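Local coordinates for putative sugar ABC transport system, substrate-binding protein (Bordetella parapertussis, PDB 5IX8), which probably binds a sugar as the substrate-binding component of an ABC transport system, at residues V75-L80 and R267-L272; V38-R43 and L260-A265; K235-M240 and G244-V249. All blocks are in the same frame, centred on the assembly; numbering follows the deposited sequence.

Interaction 1 (V75-L80 and R267-L272); sequences VDYAVL and REHEGL
Tyr77 reaches from the start of strand 77-80 to the last turn of helix 254-270 and touches Glu268 and His269. From CB the side chain heads for the helix, with CG beside the backbone N (chi1 -61°). CE1 of Tyr77 comes to 4.0 Å from CB of His269 and to the same distance from its CD2. CE2 of Tyr77 lies nearer the other neighbour, 3.5 Å from OE1 of Glu268. CZ of Tyr77 lies near both residues, 3.4 Å from OE1 of Glu268. At the tip, OH of Tyr77 donates a short hydrogen bond of 2.5 Å to OE1 of Glu268. That oxygen sits at the ring edge, in the ring plane, and is met nearly along its C-O axis. The ring and carboxylate planes stand 85° apart. CB of His269 also lies 3.3 Å from OH of Tyr77, so the phenol tip is hemmed in beside the helix backbone.

The strand belongs to the parallel sheet of one lobe of a periplasmic binding protein fold, and helix 254-270 packs on that sheet. Lys101, on the adjacent strand 101-105, forms a salt bridge with OE2 of Glu268. Its charge probably favours the carboxylate form that accepts from Tyr77. The helix closes just beyond, with Gly271 at positive phi in a Schellman motif.

Asp76 and His269 meet through water. OD1 of Asp76 accepts from water 1 at 2.8 Å, and the same water is hydrogen-bonded to NE2 of His269 at 3.0 Å, in the plane of the imidazole. OD2 of Asp76 is held by the backbone N of Lys17.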
loop_
_atom_site.group_PDB
_atom_site.type_symbol
_atom_site.label_atom_id
_atom_site.label_comp_id
_atom_site.label_asym_id
_atom_site.label_seq_id
_atom_site.Cartn_x
_atom_site.Cartn_y
_atom_site.Cartn_z
ATOM N N VAL A 75 -3.945 14.047 20.816
ATOM C CA VAL A 75 -3.786 14.252 19.386
ATOM C C VAL A 75 -5.064 14.854 18.798
ATOM O O VAL A 75 -6.158 14.739 19.351
ATOM C CB VAL A 75 -3.402 12.946 18.676
ATOM C CG1 VAL A 75 -2.221 12.271 19.363
ATOM C CG2 VAL A 75 -4.564 12.020 18.566
ATOM N N ASP A 76 -4.906 15.533 17.672
ATOM C CA ASP A 76 -6.041 16.073 16.928
ATOM C C ASP A 76 -6.530 15.131 15.845
ATOM O O ASP A 76 -7.743 15.066 15.581
ATOM C CB ASP A 76 -5.654 17.424 16.316
ATOM C CG ASP A 76 -5.249 18.433 17.393
ATOM O OD1 ASP A 76 -6.147 18.865 18.131
ATOM O OD2 ASP A 76 -4.063 18.782 17.530
ATOM N N TYR A 77 -5.618 14.361 15.261
ATOM C CA TYR A 77 -5.931 13.352 14.261
ATOM C C TYR A 77 -5.161 12.093 14.579
ATOM O O TYR A 77 -3.978 12.146 14.933
ATOM C CB TYR A 77 -5.568 13.775 12.834
ATOM C CG TYR A 77 -6.314 15.000 12.411
ATOM C CD1 TYR A 77 -5.835 16.256 12.723
ATOM C CD2 TYR A 77 -7.509 14.909 11.699
ATOM C CE1 TYR A 77 -6.536 17.387 12.370
ATOM C CE2 TYR A 77 -8.207 16.049 11.327
ATOM C CZ TYR A 77 -7.714 17.281 11.668
ATOM O OH TYR A 77 -8.408 18.420 11.338
ATOM N N ALA A 78 -5.828 10.965 14.414
ATOM C CA ALA A 78 -5.174 9.667 14.362
ATOM C C ALA A 78 -5.024 9.289 12.907
ATOM O O ALA A 78 -5.952 9.489 12.131
ATOM C CB ALA A 78 -6.033 8.622 15.084
ATOM N N VAL A 79 -3.863 8.762 12.524
ATOM C CA VAL A 79 -3.619 8.296 11.162
ATOM C C VAL A 79 -3.464 6.783 11.226
ATOM O O VAL A 79 -2.651 6.284 12.002
ATOM C CB VAL A 79 -2.358 8.951 10.569
ATOM C CG1 VAL A 79 -2.071 8.420 9.151
ATOM C CG2 VAL A 79 -2.484 10.470 10.603
ATOM N N LEU A 80 -4.250 6.056 10.430
ATOM C CA LEU A 80 -4.436 4.624 10.610
ATOM C C LEU A 80 -4.201 3.885 9.297
ATOM O O LEU A 80 -4.871 4.167 8.301
ATOM C CB LEU A 80 -5.860 4.339 11.112
ATOM C CG LEU A 80 -6.267 2.869 11.122
ATOM C CD1 LEU A 80 -5.344 2.079 12.084
ATOM C CD2 LEU A 80 -7.774 2.767 11.492
ATOM N N ARG A 267 -5.455 21.665 6.372
ATOM C CA ARG A 267 -6.614 22.318 5.780
ATOM C C ARG A 267 -7.882 21.935 6.511
ATOM O O ARG A 267 -8.718 22.797 6.815
ATOM C CB ARG A 267 -6.684 21.960 4.292
ATOM C CG ARG A 267 -5.592 22.715 3.529
ATOM C CD ARG A 267 -5.455 22.135 2.136
ATOM N NE ARG A 267 -4.618 23.012 1.316
ATOM C CZ ARG A 267 -3.295 22.975 1.305
ATOM N NH1 ARG A 267 -2.622 22.060 2.023
ATOM N NH2 ARG A 267 -2.664 23.837 0.542
ATOM N N GLU A 268 -8.063 20.642 6.789
ATOM C CA GLU A 268 -9.268 20.216 7.510
ATOM C C GLU A 268 -9.344 20.907 8.864
ATOM O O GLU A 268 -10.389 21.451 9.247
ATOM C CB GLU A 268 -9.258 18.699 7.681
ATOM C CG GLU A 268 -10.650 18.051 7.744
ATOM C CD GLU A 268 -11.314 18.150 9.111
ATOM O OE1 GLU A 268 -10.604 18.287 10.139
ATOM O OE2 GLU A 268 -12.573 18.074 9.157
ATOM N N HIS A 269 -8.211 20.966 9.556
ATOM C CA HIS A 269 -8.157 21.507 10.909
ATOM C C HIS A 269 -8.486 22.989 10.943
ATOM O O HIS A 269 -9.129 23.466 11.893
ATOM C CB HIS A 269 -6.767 21.257 11.479
ATOM C CG HIS A 269 -6.677 21.438 12.957
ATOM N ND1 HIS A 269 -5.706 22.211 13.546
ATOM C CD2 HIS A 269 -7.417 20.921 13.970
ATOM C CE1 HIS A 269 -5.841 22.161 14.863
ATOM N NE2 HIS A 269 -6.889 21.408 15.146
ATOM N N GLU A 270 -8.040 23.743 9.936
ATOM C CA GLU A 270 -8.215 25.193 9.935
ATOM C C GLU A 270 -9.368 25.645 9.056
ATOM O O GLU A 270 -9.527 26.853 8.834
ATOM C CB GLU A 270 -6.901 25.866 9.512
ATOM C CG GLU A 270 -5.758 25.475 10.478
ATOM C CD GLU A 270 -4.485 26.296 10.341
ATOM O OE1 GLU A 270 -4.494 27.301 9.600
ATOM O OE2 GLU A 270 -3.480 25.934 11.024
ATOM N N GLY A 271 -10.186 24.713 8.568
ATOM C CA GLY A 271 -11.369 25.098 7.807
ATOM C C GLY A 271 -11.051 25.681 6.450
ATOM O O GLY A 271 -11.799 26.539 5.947
ATOM N N LEU A 272 -9.990 25.239 5.839
ATOM C CA LEU A 272 -9.587 25.712 4.520
ATOM C C LEU A 272 -10.131 24.781 3.447
ATOM O O LEU A 272 -10.466 23.621 3.735
ATOM C CB LEU A 272 -8.063 25.770 4.439
ATOM C CG LEU A 272 -7.372 26.553 5.575
ATOM C CD1 LEU A 272 -5.850 26.451 5.457
ATOM C CD2 LEU A 272 -7.836 27.997 5.619
HETATM O O HOH W 1 -8.518 19.455 16.752
#

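Interaction 2 (V38-R43 and L260-A265)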
loop_
_atom_site.group_PDB
_atom_site.type_symbol
_atom_site.label_atom_id
_atom_site.label_comp_id
_atom_site.label_asym_id
_atom_site.label_seq_id
_atom_site.Cartn_x
_atom_site.Cartn_y
_atom_site.Cartn_z
ATOM N N VAL A 38 6.309 12.432 8.832
ATOM C CA VAL A 38 7.288 13.069 9.727
ATOM C C VAL A 38 8.029 14.199 9.017
ATOM O O VAL A 38 8.190 15.314 9.551
ATOM C CB VAL A 38 8.257 12.002 10.258
ATOM C CG1 VAL A 38 9.449 12.679 10.953
ATOM C CG2 VAL A 38 7.511 11.082 11.198
ATOM N N ASP A 39 8.490 13.943 7.797
ATOM C CA ASP A 39 9.244 14.977 7.111
ATOM C C ASP A 39 8.355 16.142 6.681
ATOM O O ASP A 39 8.788 17.300 6.707
ATOM C CB ASP A 39 9.975 14.396 5.907
ATOM C CG ASP A 39 10.870 15.416 5.286
ATOM O OD1 ASP A 39 11.869 15.772 5.961
ATOM O OD2 ASP A 39 10.558 15.891 4.168
ATOM N N GLU A 40 7.123 15.873 6.262
ATOM C CA GLU A 40 6.262 16.997 5.928
ATOM C C GLU A 40 5.877 17.772 7.179
ATOM O O GLU A 40 5.743 18.999 7.133
ATOM C CB GLU A 40 5.018 16.494 5.177
ATOM C CG GLU A 40 4.278 17.644 4.510
ATOM C CD GLU A 40 5.038 18.259 3.343
ATOM O OE1 GLU A 40 6.016 17.663 2.817
ATOM O OE2 GLU A 40 4.609 19.351 2.909
ATOM N N ALA A 41 5.702 17.086 8.312
ATOM C CA ALA A 41 5.305 17.801 9.527
ATOM C C ALA A 41 6.356 18.816 9.942
ATOM O O ALA A 41 6.010 19.923 10.394
ATOM C CB ALA A 41 5.034 16.827 10.672
ATOM N N ARG A 42 7.641 18.465 9.819
ATOM C CA ARG A 42 8.686 19.408 10.241
ATOM C C ARG A 42 8.850 20.551 9.244
ATOM O O ARG A 42 9.544 21.530 9.550
ATOM C CB ARG A 42 10.000 18.662 10.456
ATOM C CG ARG A 42 10.567 18.087 9.175
ATOM C CD ARG A 42 11.851 17.280 9.428
ATOM N NE ARG A 42 13.036 18.145 9.600
ATOM C CZ ARG A 42 13.800 18.579 8.585
ATOM N NH1 ARG A 42 13.508 18.224 7.331
ATOM N NH2 ARG A 42 14.844 19.359 8.824
ATOM N N ARG A 43 8.236 20.447 8.062
ATOM C CA ARG A 43 8.165 21.557 7.125
ATOM C C ARG A 43 6.953 22.436 7.380
ATOM O O ARG A 43 6.860 23.546 6.822
ATOM C CB ARG A 43 8.104 21.009 5.704
ATOM C CG ARG A 43 9.325 20.222 5.337
ATOM C CD ARG A 43 9.055 19.567 4.008
ATOM N NE ARG A 43 10.125 18.707 3.523
ATOM C CZ ARG A 43 10.884 18.955 2.464
ATOM N NH1 ARG A 43 10.735 20.072 1.771
ATOM N NH2 ARG A 43 11.771 18.051 2.081
ATOM N N LEU A 260 0.921 14.208 1.753
ATOM C CA LEU A 260 -0.434 14.661 1.500
ATOM C C LEU A 260 -1.301 14.565 2.743
ATOM O O LEU A 260 -2.122 15.438 2.981
ATOM C CB LEU A 260 -1.049 13.859 0.358
ATOM C CG LEU A 260 -0.415 14.099 -0.998
ATOM C CD1 LEU A 260 -0.890 13.049 -2.010
ATOM C CD2 LEU A 260 -0.700 15.523 -1.515
ATOM N N ILE A 261 -1.136 13.524 3.551
ATOM C CA ILE A 261 -1.918 13.445 4.790
ATOM C C ILE A 261 -1.716 14.691 5.648
ATOM O O ILE A 261 -2.671 15.259 6.196
ATOM C CB ILE A 261 -1.556 12.146 5.539
ATOM C CG1 ILE A 261 -2.246 10.958 4.809
ATOM C CG2 ILE A 261 -1.964 12.235 6.999
ATOM C CD1 ILE A 261 -1.653 9.598 5.162
ATOM N N VAL A 262 -0.474 15.143 5.777
ATOM C CA VAL A 262 -0.203 16.347 6.564
ATOM C C VAL A 262 -0.861 17.571 5.931
ATOM O O VAL A 262 -1.494 18.397 6.620
ATOM C CB VAL A 262 1.316 16.540 6.725
ATOM C CG1 VAL A 262 1.638 17.898 7.358
ATOM C CG2 VAL A 262 1.879 15.401 7.567
ATOM N N GLN A 263 -0.703 17.730 4.608
ATOM C CA GLN A 263 -1.249 18.927 3.965
ATOM C C GLN A 263 -2.777 18.943 4.001
ATOM O O GLN A 263 -3.391 20.019 4.127
ATOM C CB GLN A 263 -0.739 19.032 2.523
ATOM C CG GLN A 263 0.765 19.367 2.486
ATOM C CD GLN A 263 1.028 20.768 3.020
ATOM O OE1 GLN A 263 0.161 21.629 2.943
ATOM N NE2 GLN A 263 2.213 20.997 3.584
ATOM N N TYR A 264 -3.405 17.766 3.886
ATOM C CA TYR A 264 -4.859 17.686 3.983
ATOM C C TYR A 264 -5.322 17.950 5.409
ATOM O O TYR A 264 -6.341 18.641 5.624
ATOM C CB TYR A 264 -5.363 16.300 3.526
ATOM C CG TYR A 264 -5.513 16.092 2.025
ATOM C CD1 TYR A 264 -4.433 16.289 1.148
ATOM C CD2 TYR A 264 -6.743 15.692 1.492
ATOM C CE1 TYR A 264 -4.587 16.112 -0.211
ATOM C CE2 TYR A 264 -6.918 15.495 0.117
ATOM C CZ TYR A 264 -5.844 15.709 -0.725
ATOM O OH TYR A 264 -6.010 15.516 -2.078
ATOM N N ALA A 265 -4.596 17.390 6.395
ATOM C CA ALA A 265 -4.988 17.575 7.798
ATOM C C ALA A 265 -4.947 19.051 8.203
ATOM O O ALA A 265 -5.835 19.520 8.941
ATOM C CB ALA A 265 -4.095 16.744 8.729
#
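The carboxylate of Glu40 and the amide of Gln263 meet with their planes 78° apart, and the two side chains cross at about a right angle. NE2 of Gln263 donates to OE2 of Glu40 at 3.0 Å, on the anti lone pair. The acceptor is tilted out of the amide plane. The other carboxylate oxygen, OE1, forms salt bridges with Arg2 and Arg259. OE1 of Gln263 accepts from the backbone N of Ile10 and from Arg267, which fixes the flip of the amide.

Below these polar ends, CG of Glu40 rests on Val262, 3.9 Å from its CB. The bend at chi2 (69°) lets the Glu40 chain lie against the valine and still turn its carboxylate to Gln263. CG2 of Val262 packs 4.2 Å from the backbone N of Ala41.

The contact joins helix 28-43 to helix 254-270 in one lobe of the periplasmic binding protein fold. The helix segments run 41° apart, with axes 8.8 Å apart at closest approach.

On helix 28-43, Asp39 forms a salt-bridge network with Arg42 and Arg43. The Arg43 guanidinium grips it side-on, NE and NH2 both donating to OD2 of Asp39, while NH1 of Arg42 takes OD1.

Interaction 3 (K235-M240 and G244-V249); sequences KENEAM and GRLLAV. With SO4 (sulfate ion), chain D.
Selenomethionine Met240 meets Leu246 through both backbone and side chain. The carbonyl O of Met240 accepts a nearly straight hydrogen bond from N of Leu246, 3.2 Å long with an N-H...O angle of 172°. The donor stands well above the carbonyl plane. N of Arg245 gives the same oxygen a second, weak bond at 2.9 Å. Beside these bonds, CB of Met240 packs 3.7 Å from CG of Leu246.

One turn back along the helix, Asn237 touches the CD1 methyl of Leu246. Its ND2 lies 3.5 Å from CD1 of Leu246, and CB and SE of Met240 touch the same methyl. OD1 of Asn237 accepts from the backbone N of Val234, which helps to hold the amide in place.

The turn is made by Gly244, whose positive phi ends helix 235-242 in a Schellman motif. The chain then enters strand 246-250, completing a beta-alpha-beta unit with strand 227-231. Leu246 also packs on Val228 of that strand.

Further out, the Arg245 side chain bends at chi2 (65°) and chi3 and leads away from the helix to a sulfate, probably from the crystallisation liquor. NE of Arg245 donates to sulfate O2 at 2.8 Å, and NH2 of Arg245 reaches sulfate O3 at 2.8 Å. Arg220 binds the same ion through its NE. NH1 of Arg245 donates to the backbone O of Arg224 and Val226, which sets the guanidinium. Two arginines thus share one anion, whose negative charge probably offsets theirs.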
loop_
_atom_site.group_PDB
_atom_site.type_symbol
_atom_site.label_atom_id
_atom_site.label_comp_id
_atom_site.label_asym_id
_atom_site.label_seq_id
_atom_site.Cartn_x
_atom_site.Cartn_y
_atom_site.Cartn_z
ATOM N N LYS A 235 14.850 -1.256 -3.415
ATOM C CA LYS A 235 16.051 -1.079 -4.232
ATOM C C LYS A 235 16.416 -2.342 -5.007
ATOM O O LYS A 235 16.764 -2.277 -6.192
ATOM C CB LYS A 235 17.218 -0.660 -3.328
ATOM C CG LYS A 235 18.564 -0.529 -4.046
ATOM C CD LYS A 235 18.560 0.636 -5.027
ATOM C CE LYS A 235 19.693 0.509 -6.073
ATOM N NZ LYS A 235 21.052 0.268 -5.459
ATOM N N GLU A 236 16.362 -3.506 -4.346
ATOM C CA GLU A 236 16.792 -4.741 -4.986
ATOM C C GLU A 236 15.922 -5.123 -6.180
ATOM O O GLU A 236 16.373 -5.895 -7.052
ATOM C CB GLU A 236 16.826 -5.863 -3.941
ATOM C CG GLU A 236 17.939 -5.667 -2.913
ATOM C CD GLU A 236 17.646 -4.591 -1.857
ATOM O OE1 GLU A 236 16.484 -4.104 -1.761
ATOM O OE2 GLU A 236 18.583 -4.265 -1.077
ATOM N N ASN A 237 14.698 -4.586 -6.258
ATOM C CA ASN A 237 13.833 -4.864 -7.403
ATOM C C ASN A 237 14.399 -4.295 -8.696
ATOM O O ASN A 237 14.068 -4.779 -9.786
ATOM C CB ASN A 237 12.458 -4.242 -7.211
ATOM C CG ASN A 237 11.649 -4.884 -6.093
ATOM O OD1 ASN A 237 10.764 -4.240 -5.552
ATOM N ND2 ASN A 237 11.933 -6.144 -5.755
ATOM N N GLU A 238 15.199 -3.233 -8.602
ATOM C CA GLU A 238 15.699 -2.574 -9.809
ATOM C C GLU A 238 16.510 -3.537 -10.657
ATOM O O GLU A 238 16.265 -3.667 -11.854
ATOM C CB GLU A 238 16.522 -1.342 -9.428
ATOM C CG GLU A 238 15.683 -0.290 -8.664
ATOM C CD GLU A 238 16.531 0.820 -8.031
ATOM O OE1 GLU A 238 17.684 1.001 -8.485
ATOM O OE2 GLU A 238 16.058 1.508 -7.086
ATOM N N ALA A 239 17.454 -4.255 -10.037
ATOM C CA ALA A 239 18.262 -5.218 -10.788
ATOM C C ALA A 239 17.402 -6.374 -11.305
ATOM O O ALA A 239 17.615 -6.869 -12.417
ATOM C CB ALA A 239 19.411 -5.734 -9.908
HETATM N N MSE A 240 16.409 -6.797 -10.528
HETATM C CA MSE A 240 15.533 -7.887 -10.924
HETATM C C MSE A 240 14.703 -7.523 -12.148
HETATM O O MSE A 240 14.423 -8.387 -12.977
HETATM C CB MSE A 240 14.597 -8.276 -9.761
HETATM C CG MSE A 240 15.317 -8.762 -8.508
HETATM SE SE MSE A 240 14.031 -9.270 -7.090
HETATM C CE MSE A 240 15.247 -10.074 -5.792
ATOM N N GLY A 244 15.236 -9.209 -15.979
ATOM C CA GLY A 244 14.071 -9.859 -16.535
ATOM C C GLY A 244 13.278 -10.716 -15.577
ATOM O O GLY A 244 12.288 -11.325 -15.995
ATOM N N ARG A 245 13.671 -10.797 -14.312
ATOM C CA ARG A 245 12.970 -11.686 -13.386
ATOM C C ARG A 245 11.643 -11.090 -12.909
ATOM O O ARG A 245 10.658 -11.825 -12.729
ATOM C CB ARG A 245 13.869 -12.001 -12.199
ATOM C CG ARG A 245 13.177 -12.770 -11.104
ATOM C CD ARG A 245 12.754 -14.180 -11.547
ATOM N NE ARG A 245 13.901 -15.096 -11.644
ATOM C CZ ARG A 245 13.817 -16.359 -12.059
ATOM N NH1 ARG A 245 12.648 -16.863 -12.454
ATOM N NH2 ARG A 245 14.907 -17.116 -12.094
ATOM N N LEU A 246 11.600 -9.768 -12.704
ATOM C CA LEU A 246 10.364 -9.047 -12.420
ATOM C C LEU A 246 9.909 -8.378 -13.707
ATOM O O LEU A 246 10.644 -7.565 -14.285
ATOM C CB LEU A 246 10.542 -7.993 -11.322
ATOM C CG LEU A 246 10.869 -8.444 -9.892
ATOM C CD1 LEU A 246 10.988 -7.206 -8.967
ATOM C CD2 LEU A 246 9.860 -9.450 -9.332
ATOM N N LEU A 247 8.705 -8.727 -14.156
ATOM C CA LEU A 247 8.167 -8.135 -15.379
ATOM C C LEU A 247 7.728 -6.706 -15.146
ATOM O O LEU A 247 7.943 -5.829 -15.995
ATOM C CB LEU A 247 6.983 -8.964 -15.870
ATOM C CG LEU A 247 6.179 -8.423 -17.052
ATOM C CD1 LEU A 247 7.047 -8.262 -18.298
ATOM C CD2 LEU A 247 4.973 -9.329 -17.311
ATOM N N ALA A 248 7.117 -6.457 -13.995
ATOM C CA ALA A 248 6.558 -5.158 -13.690
ATOM C C ALA A 248 6.331 -5.075 -12.199
ATOM O O ALA A 248 5.985 -6.075 -11.544
ATOM C CB ALA A 248 5.230 -4.934 -14.428
ATOM N N VAL A 249 6.492 -3.868 -11.676
ATOM C CA VAL A 249 6.258 -3.593 -10.270
ATOM C C VAL A 249 5.416 -2.347 -10.210
ATOM O O VAL A 249 5.853 -1.281 -10.660
ATOM C CB VAL A 249 7.564 -3.374 -9.477
ATOM C CG1 VAL A 249 7.222 -3.040 -8.016
ATOM C CG2 VAL A 249 8.487 -4.608 -9.576
HETATM S S SO4 D . 17.551 -14.541 -11.649
HETATM O O1 SO4 D . 17.616 -13.450 -12.604
HETATM O O2 SO4 D . 16.439 -14.313 -10.719
HETATM O O3 SO4 D . 17.342 -15.799 -12.361
HETATM O O4 SO4 D . 18.819 -14.579 -10.931
#

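Interactions 1 and 2 lie in the same lobe, with centres 11 Å apart, and share helix 254-270. Interaction 1 uses its C-terminal end and interaction 2 an earlier part. They touch directly: CG2 of Val79 packs 4.0 Å from CG2 of Ile261. OH of Tyr77 also packs 3.7 Å from O of Ala265, a second link between them. Interaction 3 belongs to the mixed sheet, in the other lobe. Its centre is 38 Å from that of interaction 1 and 31 Å from that of interaction 2, with no touch. The chain nevertheless runs from its strand 246-250 into helix 254-270. The sulfate lies at interaction 3, and no sugar marks the binding site in these contacts.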